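Local coordinates for protein SaTIE-TED (Staphylococcus aureus, PDB 6FX6) that is of unknown function but, as the thioester domain of a cell-wall-anchored surface protein, probably attaches the bacterium covalently to host molecules, at residues W19-A24 and N29-R34; A110-I115 and L119-R124; G154-T159 and S231-Q236; K167-P172 and A177-N182. All coordinates share one frame; numbering follows the deposited sequence.

Contact 1 (W19-A24 and N29-R34); sequences WIVYSA and NFTMDR. With ZN (zinc ion), chain C.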
loop_
_atom_site.group_PDB
_atom_site.type_symbol
_atom_site.label_atom_id
_atom_site.label_comp_id
_atom_site.label_asym_id
_atom_site.label_seq_id
_atom_site.Cartn_x
_atom_site.Cartn_y
_atom_site.Cartn_z
ATOM N N TRP A 19 11.111 17.364 -15.649
ATOM C CA TRP A 19 9.935 16.679 -15.118
ATOM C C TRP A 19 9.095 17.616 -14.256
ATOM O O TRP A 19 7.875 17.708 -14.442
ATOM C CB TRP A 19 10.342 15.445 -14.308
ATOM C CG TRP A 19 10.928 14.344 -15.134
ATOM C CD1 TRP A 19 12.231 13.932 -15.157
ATOM C CD2 TRP A 19 10.230 13.508 -16.056
ATOM N NE1 TRP A 19 12.383 12.886 -16.040
ATOM C CE2 TRP A 19 11.166 12.605 -16.605
ATOM C CE3 TRP A 19 8.900 13.435 -16.475
ATOM C CZ2 TRP A 19 10.808 11.636 -17.558
ATOM C CZ3 TRP A 19 8.538 12.467 -17.418
ATOM C CH2 TRP A 19 9.492 11.584 -17.950
ATOM N N ILE A 20 9.756 18.293 -13.315
ATOM C CA ILE A 20 9.126 19.300 -12.457
ATOM C C ILE A 20 10.097 20.411 -12.075
ATOM O O ILE A 20 11.319 20.233 -12.115
ATOM C CB ILE A 20 8.582 18.698 -11.140
ATOM C CG1 ILE A 20 9.668 17.882 -10.416
ATOM C CG2 ILE A 20 7.352 17.844 -11.406
ATOM C CD1 ILE A 20 9.248 17.362 -9.056
ATOM N N VAL A 21 9.530 21.559 -11.717
ATOM C CA VAL A 21 10.240 22.588 -10.973
ATOM C C VAL A 21 9.516 22.663 -9.630
ATOM O O VAL A 21 8.329 23.011 -9.590
ATOM C CB VAL A 21 10.213 23.952 -11.689
ATOM C CG1 VAL A 21 10.891 25.022 -10.833
ATOM C CG2 VAL A 21 10.879 23.841 -13.057
ATOM N N TYR A 22 10.219 22.327 -8.547
ATOM C CA TYR A 22 9.592 22.231 -7.229
ATOM C C TYR A 22 10.429 22.822 -6.108
ATOM O O TYR A 22 11.632 23.037 -6.254
ATOM C CB TYR A 22 9.258 20.772 -6.912
ATOM C CG TYR A 22 10.407 19.945 -6.381
ATOM C CD1 TYR A 22 11.407 19.478 -7.231
ATOM C CD2 TYR A 22 10.483 19.608 -5.030
ATOM C CE1 TYR A 22 12.461 18.710 -6.751
ATOM C CE2 TYR A 22 11.527 18.836 -4.536
ATOM C CZ TYR A 22 12.515 18.388 -5.399
ATOM O OH TYR A 22 13.552 17.618 -4.907
ATOM N N SER A 23 9.754 23.067 -4.987
ATOM C CA SER A 23 10.375 23.529 -3.751
ATOM C C SER A 23 9.978 22.601 -2.601
ATOM O O SER A 23 8.860 22.088 -2.560
ATOM C CB SER A 23 9.953 24.965 -3.445
ATOM O OG SER A 23 10.441 25.848 -4.437
ATOM N N ALA A 24 10.917 22.382 -1.687
ATOM C CA ALA A 24 10.705 21.537 -0.520
ATOM C C ALA A 24 11.779 21.860 0.513
ATOM O O ALA A 24 12.955 21.595 0.270
ATOM C CB ALA A 24 10.770 20.073 -0.916
ATOM N N ASN A 29 12.946 26.000 -5.951
ATOM C CA ASN A 29 12.943 26.086 -7.422
ATOM C C ASN A 29 14.012 25.202 -8.077
ATOM O O ASN A 29 14.829 25.664 -8.881
ATOM C CB ASN A 29 13.066 27.549 -7.856
ATOM C CG ASN A 29 11.863 28.374 -7.443
ATOM O OD1 ASN A 29 10.743 28.108 -7.876
ATOM N ND2 ASN A 29 12.084 29.376 -6.598
ATOM N N PHE A 30 13.981 23.929 -7.696
ATOM C CA PHE A 30 14.921 22.907 -8.151
ATOM C C PHE A 30 14.324 22.239 -9.387
ATOM O O PHE A 30 13.166 21.807 -9.363
ATOM C CB PHE A 30 15.122 21.888 -7.022
ATOM C CG PHE A 30 16.199 20.856 -7.275
ATOM C CD1 PHE A 30 15.906 19.657 -7.932
ATOM C CD2 PHE A 30 17.490 21.047 -6.789
ATOM C CE1 PHE A 30 16.894 18.694 -8.135
ATOM C CE2 PHE A 30 18.479 20.089 -6.989
ATOM C CZ PHE A 30 18.181 18.911 -7.662
ATOM N N THR A 31 15.117 22.164 -10.458
ATOM C CA THR A 31 14.693 21.557 -11.716
ATOM C C THR A 31 15.137 20.100 -11.760
ATOM O O THR A 31 16.328 19.813 -11.709
ATOM C CB THR A 31 15.299 22.304 -12.918
ATOM O OG1 THR A 31 14.913 23.681 -12.862
ATOM C CG2 THR A 31 14.825 21.703 -14.245
HETATM N N MSE A 32 14.178 19.186 -11.859
HETATM C CA MSE A 32 14.482 17.761 -11.970
HETATM C C MSE A 32 14.342 17.351 -13.411
HETATM O O MSE A 32 13.227 17.160 -13.907
HETATM C CB MSE A 32 13.593 16.952 -11.029
HETATM C CG MSE A 32 14.481 16.159 -10.078
HETATM SE SE MSE A 32 13.335 15.140 -8.874
HETATM C CE MSE A 32 14.205 13.376 -8.993
ATOM N N ASP A 33 15.484 17.240 -14.096
ATOM C CA ASP A 33 15.532 16.813 -15.500
ATOM C C ASP A 33 15.890 15.323 -15.677
ATOM O O ASP A 33 16.193 14.873 -16.779
ATOM C CB ASP A 33 16.453 17.729 -16.316
ATOM C CG ASP A 33 17.913 17.670 -15.884
ATOM O OD1 ASP A 33 18.239 17.143 -14.805
ATOM O OD2 ASP A 33 18.754 18.178 -16.638
ATOM N N ARG A 34 15.855 14.573 -14.578
ATOM C CA ARG A 34 15.876 13.114 -14.607
ATOM C C ARG A 34 15.259 12.620 -13.305
ATOM O O ARG A 34 15.026 13.412 -12.379
ATOM C CB ARG A 34 17.302 12.572 -14.758
ATOM C CG ARG A 34 18.258 13.059 -13.687
ATOM C CD ARG A 34 19.482 12.167 -13.520
ATOM N NE ARG A 34 20.171 12.467 -12.259
ATOM C CZ ARG A 34 21.399 12.067 -11.922
ATOM N NH1 ARG A 34 21.887 12.415 -10.729
ATOM N NH2 ARG A 34 22.145 11.330 -12.749
HETATM ZN ZN ZN C . 20.105 16.787 -14.301
HETATM O O HOH W 1 20.138 15.500 -12.518
#
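W19-A24 and N29-R34 run antiparallel, strands 20-24 and 30-32 meeting at 138° with their axes 4.9 Å apart. Y22 and F30 form a hydrogen-bonded pair: F30 N donates to Y22 O over 2.9 Å, and Y22 N reaches F30 O at 3.1 Å. V21 and T31 make the neighbouring non-hydrogen-bonded pair. Toward the far end, W19 N gives M32 O a 2.7 Å bond. At the turn, S23 OG accepts N29 N at 2.9 Å in an almost straight line, and the same oxygen is hydrogen-bonded to H113 NE2.

On the face carrying Y22, F30 and selenomethionine M32, the side chains of Y22 and F30 leave their strands in a common direction, but their ring planes are turned 70° apart. Y22 CG sits between the backbone N and the carbonyl carbon (chi1 82°) and F30 CG anti to its N, which brings Y22 CE1 to 3.8 Å from F30 CD1. M32 SE sits obliquely beside the Y22 ring, 5.3 Å from its centroid, a Met-aromatic contact. Y22 OH is tied to P50 O and R27 NH1. W19 presents its indole edge to R34 N, which lies in the ring plane. D33 OD1 binds a zinc ion at 2.0 Å, with a water as a further ligand.

N29, with positive phi, and F30 both face Y22, a G1 beta bulge in the second strand of an antiparallel hairpin.

Contact 2 (A110-I115 and L119-R124); sequences AKYHTI and LNYEAR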
loop_
_atom_site.group_PDB
_atom_site.type_symbol
_atom_site.label_atom_id
_atom_site.label_comp_id
_atom_site.label_asym_id
_atom_site.label_seq_id
_atom_site.Cartn_x
_atom_site.Cartn_y
_atom_site.Cartn_z
ATOM N N ALA A 110 6.526 18.898 -0.252
ATOM C CA ALA A 110 6.904 19.348 -1.596
ATOM C C ALA A 110 5.768 20.136 -2.253
ATOM O O ALA A 110 4.594 19.778 -2.117
ATOM C CB ALA A 110 7.305 18.170 -2.466
ATOM N N LYS A 111 6.135 21.215 -2.946
ATOM C CA LYS A 111 5.196 22.075 -3.670
ATOM C C LYS A 111 5.672 22.203 -5.116
ATOM O O LYS A 111 6.842 22.516 -5.356
ATOM C CB LYS A 111 5.127 23.455 -3.010
ATOM C CG LYS A 111 4.719 23.428 -1.541
ATOM C CD LYS A 111 4.662 24.830 -0.955
ATOM C CE LYS A 111 4.026 24.839 0.429
ATOM N NZ LYS A 111 3.842 26.225 0.952
ATOM N N TYR A 112 4.770 21.960 -6.070
ATOM C CA TYR A 112 5.119 21.936 -7.496
ATOM C C TYR A 112 4.685 23.216 -8.187
ATOM O O TYR A 112 3.498 23.547 -8.189
ATOM C CB TYR A 112 4.478 20.729 -8.179
ATOM C CG TYR A 112 4.840 19.449 -7.481
ATOM C CD1 TYR A 112 6.171 19.033 -7.418
ATOM C CD2 TYR A 112 3.874 18.669 -6.853
ATOM C CE1 TYR A 112 6.531 17.873 -6.760
ATOM C CE2 TYR A 112 4.225 17.503 -6.195
ATOM C CZ TYR A 112 5.552 17.111 -6.151
ATOM O OH TYR A 112 5.907 15.966 -5.500
ATOM N N HIS A 113 5.656 23.918 -8.770
ATOM C CA HIS A 113 5.411 25.155 -9.511
ATOM C C HIS A 113 5.126 24.856 -10.983
ATOM O O HIS A 113 4.259 25.493 -11.587
ATOM C CB HIS A 113 6.604 26.109 -9.374
ATOM C CG HIS A 113 7.037 26.325 -7.957
ATOM N ND1 HIS A 113 6.400 27.205 -7.108
ATOM C CD2 HIS A 113 8.027 25.752 -7.231
ATOM C CE1 HIS A 113 6.986 27.175 -5.924
ATOM N NE2 HIS A 113 7.977 26.301 -5.972
ATOM N N THR A 114 5.863 23.895 -11.547
ATOM C CA THR A 114 5.682 23.442 -12.929
ATOM C C THR A 114 5.669 21.925 -12.957
ATOM O O THR A 114 6.463 21.286 -12.258
ATOM C CB THR A 114 6.830 23.941 -13.839
ATOM O OG1 THR A 114 6.907 25.367 -13.768
ATOM C CG2 THR A 114 6.622 23.526 -15.300
ATOM N N ILE A 115 4.769 21.355 -13.758
ATOM C CA ILE A 115 4.706 19.906 -13.968
ATOM C C ILE A 115 4.612 19.605 -15.464
ATOM O O ILE A 115 3.763 20.155 -16.158
ATOM C CB ILE A 115 3.515 19.256 -13.225
ATOM C CG1 ILE A 115 3.617 19.504 -11.712
ATOM C CG2 ILE A 115 3.460 17.752 -13.514
ATOM C CD1 ILE A 115 2.391 19.085 -10.920
ATOM N N LEU A 119 3.254 13.829 -17.960
ATOM C CA LEU A 119 2.968 12.999 -16.776
ATOM C C LEU A 119 1.511 12.596 -16.616
ATOM O O LEU A 119 1.239 11.541 -16.047
ATOM C CB LEU A 119 3.382 13.690 -15.470
ATOM C CG LEU A 119 4.644 13.132 -14.838
ATOM C CD1 LEU A 119 5.805 13.398 -15.753
ATOM C CD2 LEU A 119 4.876 13.771 -13.486
ATOM N N ASN A 120 0.593 13.454 -17.065
ATOM C CA ASN A 120 -0.831 13.272 -16.812
ATOM C C ASN A 120 -1.036 13.184 -15.291
ATOM O O ASN A 120 -1.703 12.274 -14.793
ATOM C CB ASN A 120 -1.338 12.018 -17.555
ATOM C CG ASN A 120 -2.841 12.008 -17.755
ATOM O OD1 ASN A 120 -3.459 13.043 -18.008
ATOM N ND2 ASN A 120 -3.436 10.825 -17.661
ATOM N N TYR A 121 -0.442 14.137 -14.568
ATOM C CA TYR A 121 -0.282 14.027 -13.111
ATOM C C TYR A 121 -1.596 14.058 -12.353
ATOM O O TYR A 121 -1.818 13.229 -11.470
ATOM C CB TYR A 121 0.637 15.122 -12.547
ATOM C CG TYR A 121 0.864 15.004 -11.041
ATOM C CD1 TYR A 121 1.488 13.878 -10.498
ATOM C CD2 TYR A 121 0.438 16.007 -10.160
ATOM C CE1 TYR A 121 1.683 13.754 -9.124
ATOM C CE2 TYR A 121 0.638 15.900 -8.786
ATOM C CZ TYR A 121 1.257 14.773 -8.268
ATOM O OH TYR A 121 1.461 14.651 -6.904
ATOM N N GLU A 122 -2.452 15.015 -12.682
ATOM C CA GLU A 122 -3.700 15.189 -11.946
ATOM C C GLU A 122 -4.602 13.960 -12.058
ATOM O O GLU A 122 -5.204 13.555 -11.065
ATOM C CB GLU A 122 -4.434 16.460 -12.393
ATOM C CG GLU A 122 -3.700 17.754 -12.048
ATOM C CD GLU A 122 -3.424 17.913 -10.556
ATOM O OE1 GLU A 122 -4.370 17.762 -9.751
ATOM O OE2 GLU A 122 -2.259 18.184 -10.188
ATOM N N ALA A 123 -4.660 13.358 -13.247
ATOM C CA ALA A 123 -5.434 12.128 -13.471
ATOM C C ALA A 123 -4.809 10.907 -12.781
ATOM O O ALA A 123 -5.530 10.064 -12.241
ATOM C CB ALA A 123 -5.604 11.866 -14.958
ATOM N N ARG A 124 -3.479 10.812 -12.805
ATOM C CA ARG A 124 -2.770 9.738 -12.099
ATOM C C ARG A 124 -2.961 9.836 -10.584
ATOM O O ARG A 124 -3.279 8.839 -9.931
ATOM C CB ARG A 124 -1.274 9.724 -12.451
ATOM C CG ARG A 124 -0.971 9.129 -13.822
ATOM C CD ARG A 124 0.521 8.887 -14.028
ATOM N NE ARG A 124 0.772 7.716 -14.875
ATOM C CZ ARG A 124 0.757 7.695 -16.208
ATOM N NH1 ARG A 124 0.514 8.790 -16.914
ATOM N NH2 ARG A 124 0.998 6.554 -16.846
#
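I115 and Y121 carry most of this contact, with Y112 adding a smaller share. The I115 side chain reaches from the end of strand 111-115 onto the first turn of helix 121-134. Its CD1 stops 3.7 Å from Y121 CD2, approaching the ring obliquely, while its other branch, CG2, lies 4.0 Å from Y121 CB. The same CG2 also meets L119 CD2 at 4.2 Å. One isoleucine thus spans both the ring and the stem of the tyrosine and touches L119, just ahead of the N-cap residue N120.

Y121 is swung out from the helix with CG opposite the backbone N (chi1 -178°), which carries its ring toward the strand, and the two tyrosine side chains cross at about a right angle. Y121 OH comes within 4.0 Å of Y112 CE2, a contact of van der Waals type. The two phenols find their polar partners elsewhere: Y121 OH is hydrogen-bonded to E106 OE2, and Y112 OH to M102 O.

R124 ties the start of the helix down: NH1 returns to L119 O at 3.0 Å, standing well above the carbonyl plane, and NH2 forms a salt bridge with D91.

Strand 111-115 pairs with strand 20-24 and is broken by a classic beta bulge where H113 and T114 both face V21. Helix 94-107 backs the contact, receiving Y112 on W105 and E106 and L119 on I98 and M102; Y112 joins the strand to it, and the Y121-E106 bond joins helix 121-134 to it.

Contact 3 (G154-T159 and S231-Q236); sequences GVFVDT and SWLTLQ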
loop_
_atom_site.group_PDB
_atom_site.type_symbol
_atom_site.label_atom_id
_atom_site.label_comp_id
_atom_site.label_asym_id
_atom_site.label_seq_id
_atom_site.Cartn_x
_atom_site.Cartn_y
_atom_site.Cartn_z
ATOM N N GLY A 154 -23.756 -21.561 4.248
ATOM C CA GLY A 154 -24.276 -20.234 4.577
ATOM C C GLY A 154 -23.849 -19.201 3.547
ATOM O O GLY A 154 -22.748 -19.286 2.985
ATOM N N VAL A 155 -24.731 -18.235 3.299
ATOM C CA VAL A 155 -24.493 -17.149 2.355
ATOM C C VAL A 155 -24.661 -15.834 3.108
ATOM O O VAL A 155 -25.645 -15.647 3.816
ATOM C CB VAL A 155 -25.472 -17.229 1.168
ATOM C CG1 VAL A 155 -25.360 -15.999 0.269
ATOM C CG2 VAL A 155 -25.212 -18.503 0.371
ATOM N N PHE A 156 -23.689 -14.937 2.960
ATOM C CA PHE A 156 -23.700 -13.647 3.644
ATOM C C PHE A 156 -23.474 -12.560 2.612
ATOM O O PHE A 156 -22.451 -12.563 1.919
ATOM C CB PHE A 156 -22.622 -13.606 4.724
ATOM C CG PHE A 156 -22.737 -14.721 5.722
ATOM C CD1 PHE A 156 -23.686 -14.665 6.734
ATOM C CD2 PHE A 156 -21.921 -15.848 5.628
ATOM C CE1 PHE A 156 -23.811 -15.706 7.652
ATOM C CE2 PHE A 156 -22.038 -16.890 6.541
ATOM C CZ PHE A 156 -22.984 -16.818 7.554
ATOM N N VAL A 157 -24.444 -11.652 2.499
ATOM C CA VAL A 157 -24.419 -10.603 1.495
ATOM C C VAL A 157 -23.739 -9.368 2.071
ATOM O O VAL A 157 -24.078 -8.920 3.162
ATOM C CB VAL A 157 -25.847 -10.231 1.028
ATOM C CG1 VAL A 157 -25.813 -9.091 0.013
ATOM C CG2 VAL A 157 -26.549 -11.451 0.438
ATOM N N ASP A 158 -22.782 -8.827 1.325
ATOM C CA ASP A 158 -22.171 -7.542 1.639
ATOM C C ASP A 158 -22.964 -6.428 0.949
ATOM O O ASP A 158 -22.761 -6.164 -0.231
ATOM C CB ASP A 158 -20.707 -7.523 1.179
ATOM C CG ASP A 158 -20.037 -6.166 1.375
ATOM O OD1 ASP A 158 -20.540 -5.348 2.172
ATOM O OD2 ASP A 158 -19.002 -5.920 0.720
ATOM N N THR A 159 -23.842 -5.765 1.697
ATOM C CA THR A 159 -24.614 -4.630 1.174
ATOM C C THR A 159 -23.783 -3.351 0.942
ATOM O O THR A 159 -24.288 -2.414 0.325
ATOM C CB THR A 159 -25.826 -4.291 2.076
ATOM O OG1 THR A 159 -25.396 -4.105 3.429
ATOM C CG2 THR A 159 -26.855 -5.408 2.030
ATOM N N SER A 231 -11.939 -6.948 5.933
ATOM C CA SER A 231 -13.260 -7.120 6.515
ATOM C C SER A 231 -13.235 -8.505 7.133
ATOM O O SER A 231 -12.699 -9.427 6.523
ATOM C CB SER A 231 -14.353 -7.023 5.456
ATOM O OG SER A 231 -14.364 -5.734 4.881
ATOM N N TRP A 232 -13.777 -8.650 8.342
ATOM C CA TRP A 232 -13.844 -9.952 8.993
ATOM C C TRP A 232 -15.193 -10.246 9.625
ATOM O O TRP A 232 -15.948 -9.346 10.017
ATOM C CB TRP A 232 -12.707 -10.139 10.014
ATOM C CG TRP A 232 -12.682 -9.175 11.167
ATOM C CD1 TRP A 232 -11.927 -8.042 11.261
ATOM C CD2 TRP A 232 -13.402 -9.278 12.404
ATOM N NE1 TRP A 232 -12.143 -7.423 12.465
ATOM C CE2 TRP A 232 -13.045 -8.156 13.188
ATOM C CE3 TRP A 232 -14.322 -10.199 12.921
ATOM C CZ2 TRP A 232 -13.575 -7.932 14.469
ATOM C CZ3 TRP A 232 -14.855 -9.974 14.203
ATOM C CH2 TRP A 232 -14.471 -8.850 14.960
ATOM N N LEU A 233 -15.456 -11.542 9.731
ATOM C CA LEU A 233 -16.721 -12.078 10.195
ATOM C C LEU A 233 -16.419 -13.309 11.027
ATOM O O LEU A 233 -15.668 -14.191 10.580
ATOM C CB LEU A 233 -17.564 -12.442 8.976
ATOM C CG LEU A 233 -18.903 -13.167 9.125
ATOM C CD1 LEU A 233 -19.849 -12.754 8.007
ATOM C CD2 LEU A 233 -18.733 -14.673 9.122
ATOM N N THR A 234 -17.000 -13.379 12.225
ATOM C CA THR A 234 -16.804 -14.520 13.114
ATOM C C THR A 234 -18.030 -15.418 13.070
ATOM O O THR A 234 -19.139 -14.969 13.346
ATOM C CB THR A 234 -16.510 -14.063 14.556
ATOM O OG1 THR A 234 -15.297 -13.303 14.563
ATOM C CG2 THR A 234 -16.343 -15.263 15.502
ATOM N N LEU A 235 -17.824 -16.684 12.712
ATOM C CA LEU A 235 -18.896 -17.677 12.726
ATOM C C LEU A 235 -18.972 -18.344 14.089
ATOM O O LEU A 235 -17.948 -18.752 14.626
ATOM C CB LEU A 235 -18.639 -18.751 11.684
ATOM C CG LEU A 235 -18.441 -18.307 10.234
ATOM C CD1 LEU A 235 -17.940 -19.476 9.396
ATOM C CD2 LEU A 235 -19.725 -17.742 9.652
ATOM N N GLN A 236 -20.179 -18.448 14.640
ATOM C CA GLN A 236 -20.423 -19.222 15.852
ATOM C C GLN A 236 -20.892 -20.600 15.385
ATOM O O GLN A 236 -22.043 -20.766 14.973
ATOM C CB GLN A 236 -21.473 -18.542 16.732
ATOM C CG GLN A 236 -21.065 -17.166 17.245
ATOM C CD GLN A 236 -22.177 -16.446 18.006
ATOM O OE1 GLN A 236 -23.368 -16.652 17.751
ATOM N NE2 GLN A 236 -21.786 -15.583 18.940
#
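F156 meets L233 and L235 through side chains alone, the F156 and L233 CA atoms being 9.7 Å apart. The F156 ring is carried toward the other strand with CG set opposite its own carbonyl carbon (chi1 -56°). L233 CD1 lies over one face of this ring, displaced toward the rim, and its nearest ring atom is F156 CG at 4.2 Å. The two side chains cross at about a right angle, so that a methyl group, and not the length of the leucine, is presented to the ring. L233 sends its branch out opposite the backbone N, but chi2, at 149°, is some way from a staggered value.

L235 approaches the outer end of the ring obliquely. Its CD2 is 4.0 Å from both F156 CE2 and F156 CZ, straddling that ring bond. V186 also touches both F156 and L235, and F141 packs on L233.

Strand 154-157 belongs to a three-stranded antiparallel sheet and strand 231-238 to a four-stranded mixed one, so the contact joins two layers face to face, as in a beta sandwich. Its chemistry is apolar, methyl against ring, consistent with dispersion and the exclusion of water holding the layers together here.

Contact 4 (K167-P172 and A177-N182); sequences KGIRTP and AKIEGN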
loop_
_atom_site.group_PDB
_atom_site.type_symbol
_atom_site.label_atom_id
_atom_site.label_comp_id
_atom_site.label_asym_id
_atom_site.label_seq_id
_atom_site.Cartn_x
_atom_site.Cartn_y
_atom_site.Cartn_z
ATOM N N LYS A 167 -8.484 -9.526 -2.147
ATOM C CA LYS A 167 -7.352 -10.201 -2.803
ATOM C C LYS A 167 -6.937 -11.497 -2.120
ATOM O O LYS A 167 -6.149 -12.260 -2.678
ATOM C CB LYS A 167 -6.145 -9.261 -2.864
ATOM C CG LYS A 167 -6.388 -7.949 -3.604
ATOM C CD LYS A 167 -6.761 -8.151 -5.070
ATOM C CE LYS A 167 -6.928 -6.819 -5.784
ATOM N NZ LYS A 167 -7.484 -6.984 -7.154
ATOM N N GLY A 168 -7.451 -11.755 -0.919
ATOM C CA GLY A 168 -7.118 -12.983 -0.204
ATOM C C GLY A 168 -8.108 -13.264 0.900
ATOM O O GLY A 168 -8.755 -12.344 1.409
ATOM N N ILE A 169 -8.217 -14.542 1.257
ATOM C CA ILE A 169 -9.155 -15.014 2.273
ATOM C C ILE A 169 -8.390 -15.920 3.231
ATOM O O ILE A 169 -7.756 -16.874 2.788
ATOM C CB ILE A 169 -10.342 -15.803 1.652
ATOM C CG1 ILE A 169 -11.042 -14.973 0.562
ATOM C CG2 ILE A 169 -11.346 -16.201 2.732
ATOM C CD1 ILE A 169 -12.148 -15.702 -0.181
ATOM N N ARG A 170 -8.450 -15.613 4.527
ATOM C CA ARG A 170 -7.894 -16.477 5.573
ATOM C C ARG A 170 -9.041 -17.109 6.353
ATOM O O ARG A 170 -9.994 -16.427 6.756
ATOM C CB ARG A 170 -7.004 -15.693 6.532
ATOM C CG ARG A 170 -5.751 -15.103 5.904
ATOM C CD ARG A 170 -5.559 -13.648 6.312
ATOM N NE ARG A 170 -5.284 -13.485 7.729
ATOM C CZ ARG A 170 -5.412 -12.354 8.433
ATOM N NH1 ARG A 170 -5.847 -11.218 7.883
ATOM N NH2 ARG A 170 -5.110 -12.370 9.726
ATOM N N THR A 171 -8.934 -18.416 6.553
ATOM C CA THR A 171 -9.918 -19.178 7.290
ATOM C C THR A 171 -9.182 -20.170 8.173
ATOM O O THR A 171 -8.118 -20.670 7.779
ATOM C CB THR A 171 -10.845 -19.965 6.340
ATOM O OG1 THR A 171 -10.066 -20.831 5.501
ATOM C CG2 THR A 171 -11.646 -19.019 5.466
ATOM N N PRO A 172 -9.741 -20.475 9.361
ATOM C CA PRO A 172 -9.172 -21.571 10.133
ATOM C C PRO A 172 -9.504 -22.911 9.480
ATOM O O PRO A 172 -10.367 -22.977 8.600
ATOM C CB PRO A 172 -9.868 -21.438 11.487
ATOM C CG PRO A 172 -11.189 -20.835 11.154
ATOM C CD PRO A 172 -10.896 -19.872 10.045
ATOM N N ALA A 177 -14.458 -20.896 2.594
ATOM C CA ALA A 177 -15.002 -19.573 2.335
ATOM C C ALA A 177 -14.630 -19.128 0.932
ATOM O O ALA A 177 -13.446 -19.054 0.605
ATOM C CB ALA A 177 -14.478 -18.580 3.357
ATOM N N LYS A 178 -15.649 -18.834 0.119
ATOM C CA LYS A 178 -15.472 -18.334 -1.246
ATOM C C LYS A 178 -16.337 -17.092 -1.463
ATOM O O LYS A 178 -17.391 -16.939 -0.837
ATOM C CB LYS A 178 -15.846 -19.421 -2.266
ATOM C CG LYS A 178 -15.459 -19.073 -3.699
ATOM C CD LYS A 178 -15.775 -20.175 -4.700
ATOM C CE LYS A 178 -15.475 -19.692 -6.114
ATOM N NZ LYS A 178 -15.677 -20.746 -7.143
ATOM N N ILE A 179 -15.881 -16.222 -2.365
ATOM C CA ILE A 179 -16.619 -15.029 -2.783
ATOM C C ILE A 179 -17.241 -15.252 -4.178
ATOM O O ILE A 179 -16.611 -15.815 -5.078
ATOM C CB ILE A 179 -15.705 -13.774 -2.740
ATOM C CG1 ILE A 179 -15.420 -13.404 -1.276
ATOM C CG2 ILE A 179 -16.337 -12.585 -3.465
ATOM C CD1 ILE A 179 -14.269 -12.447 -1.065
ATOM N N GLU A 180 -18.490 -14.819 -4.329
ATOM C CA GLU A 180 -19.187 -14.817 -5.613
ATOM C C GLU A 180 -19.989 -13.509 -5.691
ATOM O O GLU A 180 -21.026 -13.368 -5.040
ATOM C CB GLU A 180 -20.081 -16.061 -5.723
ATOM C CG GLU A 180 -20.443 -16.459 -7.145
ATOM C CD GLU A 180 -21.239 -17.759 -7.235
ATOM O OE1 GLU A 180 -21.614 -18.141 -8.366
ATOM O OE2 GLU A 180 -21.500 -18.404 -6.194
ATOM N N GLY A 181 -19.476 -12.542 -6.452
ATOM C CA GLY A 181 -20.070 -11.205 -6.524
ATOM C C GLY A 181 -19.993 -10.481 -5.184
ATOM O O GLY A 181 -18.900 -10.234 -4.667
ATOM N N ASN A 182 -21.154 -10.162 -4.614
ATOM C CA ASN A 182 -21.233 -9.572 -3.270
ATOM C C ASN A 182 -21.678 -10.563 -2.190
ATOM O O ASN A 182 -22.080 -10.151 -1.102
ATOM C CB ASN A 182 -22.135 -8.326 -3.295
ATOM C CG ASN A 182 -21.393 -7.089 -3.747
ATOM O OD1 ASN A 182 -20.248 -6.861 -3.344
ATOM N ND2 ASN A 182 -22.038 -6.276 -4.578
#
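Between I169 and T171, which both bear on A177, R170 points the other way and its NH1 makes a salt bridge to D201 OD1. T171 OG1 has a weak hydrogen bond to V175 O. With OG1 between the backbone N and the carbonyl carbon (chi1 57°), T171 CG2 falls beside the N and comes to 3.6 Å from A177 CB. That CB is also met by the CG2 branch of I169 at 4.0 Å, so two methyl groups from alternate residues of the first segment bear on a single one from the second.

The longer branch of I169 is extended and runs farther along the second strand. Its CD1 ends 3.7 Å from A177 O and 4.0 Å from I179 CD1, the two isoleucines crossing at a slant. A177 and I179 direct their CB atoms at strand 168-170 and its end, whereas K178 turns its own away.

The strands are antiparallel (149°) but their axes stay 8.2 Å apart. Strand 168-170 edges the four-stranded sheet and strand 175-180 the three-stranded one; a short link folds one against the other as a beta arch. Being aliphatic and near the surface, the contact implies cohesion by modest hydrophobic burial.

How the contacts relate
The contacts fall into two groups on opposite sides of the chain's centre. Contacts 1 and 2 have centres about 11 Å apart and share a sheet, joined by S23 O and K111 N at 2.9 Å and by W19 packing on L119. Contacts 3 and 4, about 10 Å between centres, sit in the other lobe, where D158 N and N182 O are 2.9 Å apart in a probable hydrogen bond; contact 4 is nested in the chain loop that contact 3 closes. Between the groups, contacts 2 and 4 come closest, with nearest atoms about 17 Å apart. The D33-bound zinc ion belongs to contact 1, whose centre lies about 50 Å from that of contact 3.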